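Local atomic coordinates of CrataBL (Crataeva tapia, PDB entry 4IHZ), a protein that inhibits trypsin and probably, more strongly, factor Xa, and is also likely to act as a lectin for glucose and N-acetylglucosamine. Residues A[27-33]-A[77-82]; A[34-38]-A[98-102]; A[85-89]-A[109-113]. Residues are numbered along the deposited sequence.

Interaction 1 of 3, residues A[27-33]-A[77-82]; sequences NTSQPSC and LWFCPE. With NAG (2-acetamido-2-deoxy-beta-D-glucopyranose), chain C.
A disulfide-linked pairing of two irregular loops, partly buried at the periphery of the fold, joins 27-33, which follows helix 22-26, to 77-82, which precedes strand 87-91. Asn27 leaves the helix with positive phi (62/30), after which the backbone is largely extended to Cys33, except at Pro31 (-69/-30). CA atoms face each other at Ser29-Phe79 (4.6 Å) and Gln30-Cys80 (5.5 Å), and here Gln30 N donates to Phe79 O at 2.9 Å. Cys33 and Cys80, both m, join SG to SG at 2.1 Å with chi3 -88°. This link between the first and second thirds of the chain is as in Kunitz-type (STI) inhibitors of the beta-trefoil fold. Beyond it, Cys33 N donates to Glu82 OE2 (2.9 Å), and Pro81 CG approaches Pro31 O (3.4 Å). At the other end Phe79 (m) lies under Asn27, whose CA makes a CH-pi contact 3.8 Å from the ring centroid. Asn27 (t) carries the N-linked sugar through ND2 to NAG C1 (1.5 Å), with Phe79 CZ 3.7 Å from NAG O5 and Leu77 CD2 3.8 Å from NAG C6. Asp76 of the second subunit hydrogen-bonds both Ser29 OG and this NAG.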
ATOM      1  N   ASN A  27     -13.201   9.643  -0.848  1.00 25.75           N
ATOM      2  CA  ASN A  27     -12.997   9.955   0.582  1.00 26.14           C
ATOM      3  C   ASN A  27     -13.772   9.011   1.516  1.00 27.03           C
ATOM      4  O   ASN A  27     -14.170   9.431   2.606  1.00 27.86           O
ATOM      5  CB  ASN A  27     -13.300  11.455   0.931  1.00 26.05           C
ATOM      6  CG  ASN A  27     -12.650  11.920   2.249  1.00 26.55           C
ATOM      7  OD1 ASN A  27     -11.434  12.005   2.342  1.00 28.84           O
ATOM      8  ND2 ASN A  27     -13.479  12.252   3.273  1.00 30.07           N
ATOM      9  N   THR A  28     -13.987   7.764   1.084  1.00 27.02           N
ATOM     10  CA  THR A  28     -14.599   6.737   1.969  1.00 28.27           C
ATOM     11  C   THR A  28     -13.823   5.413   1.881  1.00 27.01           C
ATOM     12  O   THR A  28     -13.252   5.103   0.843  1.00 24.89           O
ATOM     13  CB  THR A  28     -16.101   6.492   1.635  1.00 30.03           C
ATOM     14  OG1 THR A  28     -16.229   5.813   0.391  1.00 31.90           O
ATOM     15  CG2 THR A  28     -16.898   7.801   1.557  1.00 32.71           C
ATOM     16  N   SER A  29     -13.821   4.622   2.960  1.00 26.11           N
ATOM     17  CA  SER A  29     -13.109   3.330   2.966  1.00 25.95           C
ATOM     18  C   SER A  29     -13.610   2.398   1.886  1.00 25.51           C
ATOM     19  O   SER A  29     -14.816   2.237   1.701  1.00 27.54           O
ATOM     20  CB  SER A  29     -13.303   2.593   4.309  1.00 27.02           C
ATOM     21  OG  SER A  29     -13.053   3.474   5.377  1.00 33.89           O
ATOM     22  N   GLN A  30     -12.672   1.720   1.242  1.00 24.17           N
ATOM     23  CA  GLN A  30     -12.955   0.743   0.211  1.00 24.73           C
ATOM     24  C   GLN A  30     -12.460  -0.637   0.622  1.00 25.25           C
ATOM     25  O   GLN A  30     -11.411  -0.774   1.264  1.00 25.12           O
ATOM     26  CB  GLN A  30     -12.193   1.138  -1.061  1.00 24.75           C
ATOM     27  CG  GLN A  30     -12.562   2.528  -1.518  1.00 26.00           C
ATOM     28  CD  GLN A  30     -13.996   2.588  -1.981  1.00 30.11           C
ATOM     29  OE1 GLN A  30     -14.441   1.734  -2.754  1.00 34.06           O
ATOM     30  NE2 GLN A  30     -14.739   3.587  -1.505  1.00 33.16           N
ATOM     31  N   PRO A  31     -13.196  -1.680   0.239  1.00 25.78           N
ATOM     32  CA  PRO A  31     -12.780  -3.061   0.565  1.00 26.55           C
ATOM     33  C   PRO A  31     -11.537  -3.500  -0.203  1.00 24.95           C
ATOM     34  O   PRO A  31     -10.780  -4.348   0.268  1.00 25.88           O
ATOM     35  CB  PRO A  31     -13.994  -3.911   0.153  1.00 27.33           C
ATOM     36  CG  PRO A  31     -14.689  -3.070  -0.898  1.00 27.86           C
ATOM     37  CD  PRO A  31     -14.508  -1.637  -0.440  1.00 27.55           C
ATOM     38  N   SER A  32     -11.372  -2.941  -1.405  1.00 24.93           N
ATOM     39  CA  SER A  32     -10.223  -3.176  -2.269  1.00 24.03           C
ATOM     40  C   SER A  32     -10.317  -2.104  -3.345  1.00 23.35           C
ATOM     41  O   SER A  32     -11.377  -1.478  -3.549  1.00 23.61           O
ATOM     42  CB  SER A  32     -10.244  -4.570  -2.917  1.00 25.91           C
ATOM     43  OG  SER A  32     -11.388  -4.726  -3.738  1.00 28.60           O
ATOM     44  N   CYS A  33      -9.205  -1.892  -4.027  1.00 22.65           N
ATOM     45  CA  CYS A  33      -9.135  -0.899  -5.086  1.00 23.13           C
ATOM     46  C   CYS A  33      -8.371  -1.499  -6.247  1.00 22.83           C
ATOM     47  O   CYS A  33      -7.200  -1.181  -6.444  1.00 24.14           O
ATOM     48  CB  CYS A  33      -8.402   0.344  -4.606  1.00 22.89           C
ATOM     49  SG  CYS A  33      -9.253   1.210  -3.250  1.00 25.71           S
ATOM     50  N   LEU A  77      -4.230  10.466   4.442  1.00 20.40           N
ATOM     51  CA  LEU A  77      -5.471   9.722   4.265  1.00 19.78           C
ATOM     52  C   LEU A  77      -5.261   8.726   3.121  1.00 18.23           C
ATOM     53  O   LEU A  77      -4.557   9.031   2.151  1.00 17.69           O
ATOM     54  CB  LEU A  77      -6.622  10.658   3.882  1.00 19.57           C
ATOM     55  CG  LEU A  77      -7.120  11.589   4.971  1.00 24.16           C
ATOM     56  CD1 LEU A  77      -8.159  12.513   4.312  1.00 26.09           C
ATOM     57  CD2 LEU A  77      -7.702  10.722   6.084  1.00 26.24           C
ATOM     58  N   TRP A  78      -5.774   7.511   3.308  1.00 17.75           N
ATOM     59  CA  TRP A  78      -5.720   6.530   2.199  1.00 16.56           C
ATOM     60  C   TRP A  78      -6.841   5.529   2.436  1.00 16.20           C
ATOM     61  O   TRP A  78      -6.890   4.881   3.470  1.00 17.14           O
ATOM     62  CB  TRP A  78      -4.362   5.807   2.210  1.00 15.88           C
ATOM     63  CG  TRP A  78      -4.101   5.151   0.927  1.00 17.14           C
ATOM     64  CD1 TRP A  78      -3.997   3.812   0.673  1.00 17.53           C
ATOM     65  CD2 TRP A  78      -3.913   5.814  -0.315  1.00 16.56           C
ATOM     66  NE1 TRP A  78      -3.767   3.601  -0.664  1.00 16.99           N
ATOM     67  CE2 TRP A  78      -3.695   4.812  -1.305  1.00 15.75           C
ATOM     68  CE3 TRP A  78      -3.877   7.162  -0.690  1.00 15.84           C
ATOM     69  CZ2 TRP A  78      -3.470   5.119  -2.663  1.00 16.69           C
ATOM     70  CZ3 TRP A  78      -3.653   7.464  -2.056  1.00 15.44           C
ATOM     71  CH2 TRP A  78      -3.429   6.443  -3.011  1.00 16.13           C
ATOM     72  N   PHE A  79      -7.697   5.367   1.436  1.00 16.52           N
ATOM     73  CA  PHE A  79      -8.926   4.613   1.634  1.00 19.23           C
ATOM     74  C   PHE A  79      -8.875   3.237   1.005  1.00 19.53           C
ATOM     75  O   PHE A  79      -9.872   2.504   1.044  1.00 22.73           O
ATOM     76  CB  PHE A  79     -10.094   5.403   1.073  1.00 18.77           C
ATOM     77  CG  PHE A  79     -10.310   6.692   1.814  1.00 19.40           C
ATOM     78  CD1 PHE A  79     -10.975   6.683   3.063  1.00 21.75           C
ATOM     79  CD2 PHE A  79      -9.774   7.900   1.332  1.00 20.75           C
ATOM     80  CE1 PHE A  79     -11.161   7.865   3.789  1.00 22.30           C
ATOM     81  CE2 PHE A  79      -9.946   9.097   2.082  1.00 23.73           C
ATOM     82  CZ  PHE A  79     -10.653   9.073   3.305  1.00 22.89           C
ATOM     83  N   CYS A  80      -7.715   2.876   0.478  1.00 18.37           N
ATOM     84  CA  CYS A  80      -7.532   1.566  -0.166  1.00 20.23           C
ATOM     85  C   CYS A  80      -6.652   0.719   0.725  1.00 18.22           C
ATOM     86  O   CYS A  80      -5.799   1.230   1.442  1.00 18.38           O
ATOM     87  CB  CYS A  80      -6.806   1.745  -1.524  1.00 19.69           C
ATOM     88  SG  CYS A  80      -7.823   2.613  -2.728  1.00 25.83           S
ATOM     89  N   PRO A  81      -6.810  -0.608   0.659  1.00 17.64           N
ATOM     90  CA  PRO A  81      -5.841  -1.451   1.347  1.00 17.70           C
ATOM     91  C   PRO A  81      -4.500  -1.500   0.637  1.00 16.59           C
ATOM     92  O   PRO A  81      -3.489  -1.739   1.278  1.00 17.98           O
ATOM     93  CB  PRO A  81      -6.461  -2.858   1.297  1.00 18.29           C
ATOM     94  CG  PRO A  81      -7.808  -2.723   0.695  1.00 21.96           C
ATOM     95  CD  PRO A  81      -7.970  -1.352   0.122  1.00 19.13           C
ATOM     96  N   GLU A  82      -4.505  -1.264  -0.671  1.00 15.90           N
ATOM     97  CA  GLU A  82      -3.279  -1.341  -1.468  1.00 15.45           C
ATOM     98  C   GLU A  82      -2.402  -0.072  -1.318  1.00 14.72           C
ATOM     99  O   GLU A  82      -2.826   0.915  -0.684  1.00 15.44           O
ATOM    100  CB  GLU A  82      -3.642  -1.515  -2.947  1.00 16.30           C
ATOM    101  CG  GLU A  82      -4.503  -2.760  -3.239  1.00 19.26           C
ATOM    102  CD  GLU A  82      -6.021  -2.513  -3.155  1.00 22.96           C
ATOM    103  OE1 GLU A  82      -6.451  -1.492  -2.595  1.00 21.08           O
ATOM    104  OE2 GLU A  82      -6.780  -3.376  -3.638  1.00 24.56           O
TER
HETATM  105  C1  NAG C   1     -12.949  12.655   4.564  1.00 32.41           C
HETATM  106  C2  NAG C   1     -13.787  13.589   5.488  1.00 35.68           C
HETATM  107  C3  NAG C   1     -13.107  13.868   6.843  1.00 37.49           C
HETATM  108  C4  NAG C   1     -12.682  12.557   7.486  1.00 34.48           C
HETATM  109  C5  NAG C   1     -11.837  11.747   6.476  1.00 30.57           C
HETATM  110  C6  NAG C   1     -11.399  10.408   7.059  1.00 31.39           C
HETATM  111  C7  NAG C   1     -15.156  15.228   4.318  1.00 44.71           C
HETATM  112  C8  NAG C   1     -15.170  16.532   3.566  1.00 46.37           C
HETATM  113  N2  NAG C   1     -13.967  14.824   4.757  1.00 40.76           N
HETATM  114  O3  NAG C   1     -13.989  14.562   7.733  1.00 42.77           O
HETATM  115  O4  NAG C   1     -11.943  12.776   8.686  1.00 35.47           O
HETATM  116  O5  NAG C   1     -12.591  11.482   5.297  1.00 28.28           O
HETATM  117  O6  NAG C   1     -12.562   9.629   7.216  1.00 30.21           O
HETATM  118  O7  NAG C   1     -16.201  14.598   4.513  1.00 47.04           O

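Interaction 2 of 3, residues A[34-38]-A[98-102]; sequences PLDLI and VVTTG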
ATOM      1  N   PRO A  34      -9.042  -2.339  -7.042  1.00 23.55           N
ATOM      2  CA  PRO A  34      -8.368  -3.038  -8.127  1.00 23.69           C
ATOM      3  C   PRO A  34      -7.863  -2.103  -9.222  1.00 22.20           C
ATOM      4  O   PRO A  34      -6.966  -2.497  -9.956  1.00 22.39           O
ATOM      5  CB  PRO A  34      -9.438  -3.981  -8.686  1.00 24.82           C
ATOM      6  CG  PRO A  34     -10.705  -3.559  -8.079  1.00 27.09           C
ATOM      7  CD  PRO A  34     -10.442  -2.761  -6.868  1.00 25.05           C
ATOM      8  N   LEU A  35      -8.434  -0.894  -9.321  1.00 20.15           N
ATOM      9  CA  LEU A  35      -8.047   0.029 -10.400  1.00 20.44           C
ATOM     10  C   LEU A  35      -8.201   1.471  -9.964  1.00 19.69           C
ATOM     11  O   LEU A  35      -9.115   2.171 -10.391  1.00 21.84           O
ATOM     12  CB  LEU A  35      -8.875  -0.261 -11.659  1.00 21.14           C
ATOM     13  CG  LEU A  35      -8.189   0.284 -12.914  1.00 22.21           C
ATOM     14  CD1 LEU A  35      -7.259  -0.770 -13.479  1.00 24.36           C
ATOM     15  CD2 LEU A  35      -9.257   0.648 -13.939  1.00 26.70           C
ATOM     16  N   ASP A  36      -7.270   1.905  -9.127  1.00 18.33           N
ATOM     17  CA  ASP A  36      -7.375   3.226  -8.524  1.00 16.43           C
ATOM     18  C   ASP A  36      -6.670   4.208  -9.460  1.00 15.81           C
ATOM     19  O   ASP A  36      -5.461   4.398  -9.383  1.00 16.23           O
ATOM     20  CB  ASP A  36      -6.727   3.210  -7.137  1.00 16.56           C
ATOM     21  CG  ASP A  36      -6.968   4.501  -6.359  1.00 17.87           C
ATOM     22  OD1 ASP A  36      -8.112   5.020  -6.378  1.00 19.45           O
ATOM     23  OD2 ASP A  36      -5.999   5.011  -5.716  1.00 17.02           O
ATOM     24  N   LEU A  37      -7.458   4.802 -10.350  1.00 16.48           N
ATOM     25  CA  LEU A  37      -6.939   5.697 -11.382  1.00 15.83           C
ATOM     26  C   LEU A  37      -6.411   6.985 -10.801  1.00 16.44           C
ATOM     27  O   LEU A  37      -6.751   7.356  -9.672  1.00 15.95           O
ATOM     28  CB  LEU A  37      -8.073   6.032 -12.369  1.00 16.53           C
ATOM     29  CG  LEU A  37      -8.669   4.841 -13.091  1.00 19.31           C
ATOM     30  CD1 LEU A  37      -9.898   5.399 -13.791  1.00 22.00           C
ATOM     31  CD2 LEU A  37      -7.689   4.212 -14.091  1.00 21.45           C
ATOM     32  N   ILE A  38      -5.614   7.702 -11.597  1.00 15.46           N
ATOM     33  CA  ILE A  38      -5.175   9.037 -11.203  1.00 16.21           C
ATOM     34  C   ILE A  38      -5.984   9.971 -12.101  1.00 16.39           C
ATOM     35  O   ILE A  38      -5.785   9.983 -13.333  1.00 16.86           O
ATOM     36  CB  ILE A  38      -3.657   9.236 -11.502  1.00 15.30           C
ATOM     37  CG1 ILE A  38      -2.780   8.229 -10.731  1.00 17.88           C
ATOM     38  CG2 ILE A  38      -3.227  10.695 -11.198  1.00 17.42           C
ATOM     39  CD1 ILE A  38      -2.947   8.303  -9.236  1.00 18.47           C
ATOM     40  N   VAL A  98      -3.675   1.834 -18.099  1.00 18.47           N
ATOM     41  CA  VAL A  98      -3.981   3.014 -17.265  1.00 17.03           C
ATOM     42  C   VAL A  98      -2.972   3.116 -16.141  1.00 17.52           C
ATOM     43  O   VAL A  98      -2.431   2.103 -15.684  1.00 17.63           O
ATOM     44  CB  VAL A  98      -5.432   2.971 -16.678  1.00 16.63           C
ATOM     45  CG1 VAL A  98      -6.453   2.963 -17.795  1.00 19.36           C
ATOM     46  CG2 VAL A  98      -5.674   1.722 -15.811  1.00 17.78           C
ATOM     47  N   VAL A  99      -2.699   4.344 -15.741  1.00 14.73           N
ATOM     48  CA  VAL A  99      -1.909   4.561 -14.484  1.00 15.79           C
ATOM     49  C   VAL A  99      -2.813   4.261 -13.319  1.00 15.59           C
ATOM     50  O   VAL A  99      -3.955   4.702 -13.293  1.00 17.48           O
ATOM     51  CB  VAL A  99      -1.376   5.991 -14.422  1.00 15.72           C
ATOM     52  CG1 VAL A  99      -0.580   6.202 -13.112  1.00 16.53           C
ATOM     53  CG2 VAL A  99      -0.425   6.289 -15.587  1.00 17.10           C
ATOM     54  N   THR A 100      -2.291   3.556 -12.309  1.00 15.49           N
ATOM     55  CA  THR A 100      -3.065   3.367 -11.053  1.00 15.03           C
ATOM     56  C   THR A 100      -2.143   3.474  -9.878  1.00 14.97           C
ATOM     57  O   THR A 100      -0.922   3.464 -10.034  1.00 16.37           O
ATOM     58  CB  THR A 100      -3.751   2.008 -10.953  1.00 15.67           C
ATOM     59  OG1 THR A 100      -2.741   0.995 -10.765  1.00 17.73           O
ATOM     60  CG2 THR A 100      -4.551   1.692 -12.242  1.00 17.47           C
ATOM     61  N   THR A 101      -2.749   3.516  -8.697  1.00 15.68           N
ATOM     62  CA  THR A 101      -1.936   3.315  -7.519  1.00 14.72           C
ATOM     63  C   THR A 101      -1.916   1.800  -7.206  1.00 16.66           C
ATOM     64  O   THR A 101      -2.361   0.989  -8.003  1.00 16.76           O
ATOM     65  CB  THR A 101      -2.461   4.108  -6.297  1.00 15.41           C
ATOM     66  OG1 THR A 101      -3.748   3.605  -5.952  1.00 16.15           O
ATOM     67  CG2 THR A 101      -2.582   5.658  -6.619  1.00 15.84           C
ATOM     68  N   GLY A 102      -1.377   1.409  -6.058  1.00 14.74           N
ATOM     69  CA  GLY A 102      -1.444   0.022  -5.663  1.00 16.73           C
ATOM     70  C   GLY A 102      -0.248  -0.789  -6.150  1.00 16.63           C
ATOM     71  O   GLY A 102      -0.264  -2.034  -6.063  1.00 19.91           O
TER
HETATM   72  O   HOH W   1      -5.012   0.059  -8.444  1.00 20.18           O
HETATM   73  O   HOH W   2      -5.150   6.761 -14.280  1.00 19.11           O
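At the apolar centre, Val98 CG2 receives two leucines, Leu37 CD2 at 3.6 Å and Leu35 CD1 at 3.8 Å. Thr100 CG2, 3.9 Å from Leu35 CD1, adds its methyl to the same cluster. Leu37 joins although its CA-to-CB bond points away, because the m, t rotamer carries the end of the side chain back to the strand. A second apolar patch forms around Ile38, which sets CG1 3.8 Å from Val99 CG1 and CD1 3.7 Å from Thr101 CG2.

Between these patches the backbones cross, their end-to-end directions 90° apart, with the nearest CA atoms, those of Leu37 and Thr100, 4.5 Å apart. Asp36 O is the focus: it accepts from Thr101 N at 2.9 Å and meets Thr100 CA at 3.1 Å in a CA-H...O contact. The Asp36 side chain adds a second link to Thr101, whose OG1 donates to Asp36 OD2 at 2.7 Å, while OD1 accepts from Asn23 N of helix 22-26. Water completes the edge. One molecule accepts from Asp36 N (3.0 Å) and donates to Thr101 O (2.8 Å); another accepts from Ile38 N (2.9 Å) and lies 2.6 Å from Val99 O.

The general lesson is how a loop can meet a strand almost at right angles through two apolar patches, one aspartate and two waters. Leu149 of strand 148-151 hydrogen-bonds the backbones of both Ile38 and Val99, so the contact brings the first, second and third parts of the chain together, an arrangement characteristic of the beta-trefoil.

Interaction 3 of 3, residues A[85-89]-A[109-113]; sequences IWTVK and GSWFR
Within the beta-trefoil, the start of strand 87-91 meets the turn leading into strand 112-117, a buried contact made largely by one phenylalanine ring and supplemented by two waters. The end-to-end directions of the touching parts (86-88 and 109-112) are 116° apart, and the nearest CA atoms are those of Thr87 and Ser110 (4.9 Å). Residues 85-89 are extended; Gly109 (-96/5) and Ser110 (-93/-8) turn 109-113 before it extends through Phe112 (-119/170).

Apolar contact centres on Phe112, chi1 m, whose CA-to-CB bond points toward 85-89. Its CE2 lies 3.7 Å from Trp86 CB and its CZ 4.3 Å from Val88 CG2, while the ring edge faces backbone oxygens, with CE2 3.5 Å from Trp86 O and CZ 3.8 Å from Thr87 O. Strand 69-72 adds Ile71, which touches both Trp86 and Phe112.

Among polar contacts, Thr87 (t) brings OG1 to 3.1 Å from Gly109 O. One water sits 2.8 Å from Trp86 O and 2.7 Å from Ser110 O; another donates to Val88 O at 2.8 Å and, weakly, to Gly109 O at 3.3 Å.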
ATOM      1  N   ILE A  85       1.687   3.607  -4.251  1.00 14.55           N
ATOM      2  CA  ILE A  85       2.755   3.632  -5.245  1.00 14.32           C
ATOM      3  C   ILE A  85       2.141   3.475  -6.638  1.00 13.98           C
ATOM      4  O   ILE A  85       1.291   2.639  -6.870  1.00 15.39           O
ATOM      5  CB  ILE A  85       3.737   2.508  -4.930  1.00 15.65           C
ATOM      6  CG1 ILE A  85       4.370   2.759  -3.546  1.00 17.07           C
ATOM      7  CG2 ILE A  85       4.844   2.383  -6.068  1.00 15.02           C
ATOM      8  CD1 ILE A  85       4.913   1.505  -2.890  1.00 19.01           C
ATOM      9  N   TRP A  86       2.596   4.314  -7.574  1.00 13.87           N
ATOM     10  CA  TRP A  86       2.047   4.254  -8.925  1.00 14.60           C
ATOM     11  C   TRP A  86       2.556   3.075  -9.747  1.00 14.76           C
ATOM     12  O   TRP A  86       3.695   2.629  -9.600  1.00 16.89           O
ATOM     13  CB  TRP A  86       2.383   5.545  -9.639  1.00 14.60           C
ATOM     14  CG  TRP A  86       1.678   6.757  -9.061  1.00 14.61           C
ATOM     15  CD1 TRP A  86       1.159   6.939  -7.767  1.00 15.01           C
ATOM     16  CD2 TRP A  86       1.379   7.961  -9.776  1.00 15.18           C
ATOM     17  NE1 TRP A  86       0.544   8.194  -7.684  1.00 15.26           N
ATOM     18  CE2 TRP A  86       0.706   8.829  -8.891  1.00 14.11           C
ATOM     19  CE3 TRP A  86       1.641   8.394 -11.101  1.00 15.39           C
ATOM     20  CZ2 TRP A  86       0.241  10.108  -9.285  1.00 16.83           C
ATOM     21  CZ3 TRP A  86       1.210   9.666 -11.475  1.00 17.09           C
ATOM     22  CH2 TRP A  86       0.525  10.508 -10.572  1.00 16.22           C
ATOM     23  N   THR A  87       1.703   2.585 -10.629  1.00 14.62           N
ATOM     24  CA  THR A  87       2.068   1.487 -11.509  1.00 16.14           C
ATOM     25  C   THR A  87       1.155   1.626 -12.729  1.00 16.72           C
ATOM     26  O   THR A  87       0.466   2.654 -12.904  1.00 16.77           O
ATOM     27  CB  THR A  87       1.873   0.123 -10.803  1.00 17.67           C
ATOM     28  OG1 THR A  87       2.311  -0.936 -11.648  1.00 20.24           O
ATOM     29  CG2 THR A  87       0.422  -0.122 -10.367  1.00 18.41           C
ATOM     30  N   VAL A  88       1.165   0.619 -13.592  1.00 17.60           N
ATOM     31  CA  VAL A  88       0.254   0.607 -14.725  1.00 18.36           C
ATOM     32  C   VAL A  88      -0.487  -0.706 -14.755  1.00 19.15           C
ATOM     33  O   VAL A  88       0.087  -1.732 -14.457  1.00 20.63           O
ATOM     34  CB  VAL A  88       1.043   0.828 -16.061  1.00 18.62           C
ATOM     35  CG1 VAL A  88       0.223   0.399 -17.325  1.00 20.63           C
ATOM     36  CG2 VAL A  88       1.499   2.268 -16.133  1.00 19.33           C
ATOM     37  N   LYS A  89      -1.776  -0.661 -15.083  1.00 18.73           N
ATOM     38  CA  LYS A  89      -2.594  -1.865 -15.173  1.00 20.36           C
ATOM     39  C   LYS A  89      -3.375  -1.838 -16.462  1.00 21.98           C
ATOM     40  O   LYS A  89      -3.609  -0.768 -17.021  1.00 20.89           O
ATOM     41  CB  LYS A  89      -3.564  -1.987 -13.994  1.00 20.56           C
ATOM     42  CG  LYS A  89      -2.850  -2.091 -12.619  1.00 20.82           C
ATOM     43  CD  LYS A  89      -3.847  -2.292 -11.497  1.00 20.85           C
ATOM     44  CE  LYS A  89      -3.178  -2.352 -10.138  1.00 23.61           C
ATOM     45  NZ  LYS A  89      -4.171  -2.774  -9.090  1.00 25.42           N
ATOM     46  N   GLY A 109       6.954  -3.399 -12.719  1.00 25.05           N
ATOM     47  CA  GLY A 109       5.898  -2.608 -13.317  1.00 24.37           C
ATOM     48  C   GLY A 109       5.843  -1.203 -12.734  1.00 22.23           C
ATOM     49  O   GLY A 109       4.990  -0.432 -13.131  1.00 23.22           O
ATOM     50  N   SER A 110       6.796  -0.868 -11.856  1.00 21.99           N
ATOM     51  CA  SER A 110       6.765   0.364 -11.030  1.00 21.03           C
ATOM     52  C   SER A 110       7.490   1.562 -11.631  1.00 19.65           C
ATOM     53  O   SER A 110       7.468   2.652 -11.064  1.00 19.56           O
ATOM     54  CB  SER A 110       7.460   0.111  -9.656  1.00 22.25           C
ATOM     55  OG  SER A 110       8.899  -0.064  -9.785  1.00 23.14           O
ATOM     56  N   TRP A 111       8.210   1.348 -12.730  1.00 20.55           N
ATOM     57  CA  TRP A 111       9.168   2.345 -13.171  1.00 19.69           C
ATOM     58  C   TRP A 111       8.598   3.382 -14.126  1.00 20.08           C
ATOM     59  O   TRP A 111       8.045   3.056 -15.205  1.00 20.47           O
ATOM     60  CB  TRP A 111      10.379   1.651 -13.820  1.00 21.13           C
ATOM     61  CG  TRP A 111      11.111   0.746 -12.837  1.00 20.62           C
ATOM     62  CD1 TRP A 111      11.211  -0.620 -12.893  1.00 21.80           C
ATOM     63  CD2 TRP A 111      11.809   1.151 -11.644  1.00 20.98           C
ATOM     64  NE1 TRP A 111      11.945  -1.092 -11.826  1.00 22.90           N
ATOM     65  CE2 TRP A 111      12.330  -0.038 -11.044  1.00 22.79           C
ATOM     66  CE3 TRP A 111      12.056   2.388 -11.025  1.00 22.56           C
ATOM     67  CZ2 TRP A 111      13.089  -0.019  -9.861  1.00 25.22           C
ATOM     68  CZ3 TRP A 111      12.810   2.407  -9.835  1.00 24.25           C
ATOM     69  CH2 TRP A 111      13.313   1.205  -9.265  1.00 25.32           C
ATOM     70  N   PHE A 112       8.750   4.632 -13.718  1.00 20.04           N
ATOM     71  CA  PHE A 112       8.437   5.776 -14.589  1.00 19.24           C
ATOM     72  C   PHE A 112       9.707   6.581 -14.784  1.00 20.16           C
ATOM     73  O   PHE A 112      10.712   6.361 -14.090  1.00 19.95           O
ATOM     74  CB  PHE A 112       7.383   6.663 -13.905  1.00 18.83           C
ATOM     75  CG  PHE A 112       6.050   5.998 -13.726  1.00 19.81           C
ATOM     76  CD1 PHE A 112       5.010   6.269 -14.619  1.00 18.29           C
ATOM     77  CD2 PHE A 112       5.815   5.113 -12.642  1.00 19.82           C
ATOM     78  CE1 PHE A 112       3.772   5.682 -14.468  1.00 18.36           C
ATOM     79  CE2 PHE A 112       4.577   4.506 -12.475  1.00 18.47           C
ATOM     80  CZ  PHE A 112       3.542   4.796 -13.360  1.00 15.38           C
ATOM     81  N   ARG A 113       9.667   7.543 -15.702  1.00 19.57           N
ATOM     82  CA  ARG A 113      10.733   8.522 -15.787  1.00 19.96           C
ATOM     83  C   ARG A 113      10.123   9.879 -16.044  1.00 19.74           C
ATOM     84  O   ARG A 113       9.024   9.975 -16.584  1.00 19.53           O
ATOM     85  CB  ARG A 113      11.712   8.213 -16.952  1.00 20.23           C
ATOM     86  CG  ARG A 113      12.357   6.848 -16.807  1.00 22.23           C
ATOM     87  CD  ARG A 113      13.241   6.531 -18.005  1.00 23.16           C
ATOM     88  NE  ARG A 113      13.760   5.182 -17.807  1.00 26.19           N
ATOM     89  CZ  ARG A 113      14.724   4.632 -18.531  1.00 29.51           C
ATOM     90  NH1 ARG A 113      15.288   5.320 -19.523  1.00 29.29           N
ATOM     91  NH2 ARG A 113      15.111   3.399 -18.250  1.00 30.53           N
TER
HETATM   92  O   HOH W   3       6.129   3.903  -9.089  1.00 17.52           O
HETATM   93  O   HOH W   4       2.833  -2.438 -14.706  1.00 33.60           O

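Overall arrangement
The three contacts run as a series from the glycosylated, dimer-facing periphery to the interior. Interaction 1 lies about 18 Å from the chain centre, interactions 2 and 3 about 9 and 8 Å. Interactions 1 and 2 have centres about 12 Å apart; 27-33 runs directly into 34-38, and their segments alternate along the chain. They touch where Trp78 CZ2 packs on Thr101 OG1 (3.6 Å) and Cys80 SG on Asp36 CG (4.2 Å). Interactions 2 and 3, about 10 Å apart, share the two-stranded sheet of 87-91 and 96-100, through Val98 N to Lys89 O and Thr100 O to Thr87 N, both 2.8 Å. The centres of interactions 1 and 3 are about 19 Å apart; 77-82 leads almost directly into 85-89, but only interaction 2 touches both.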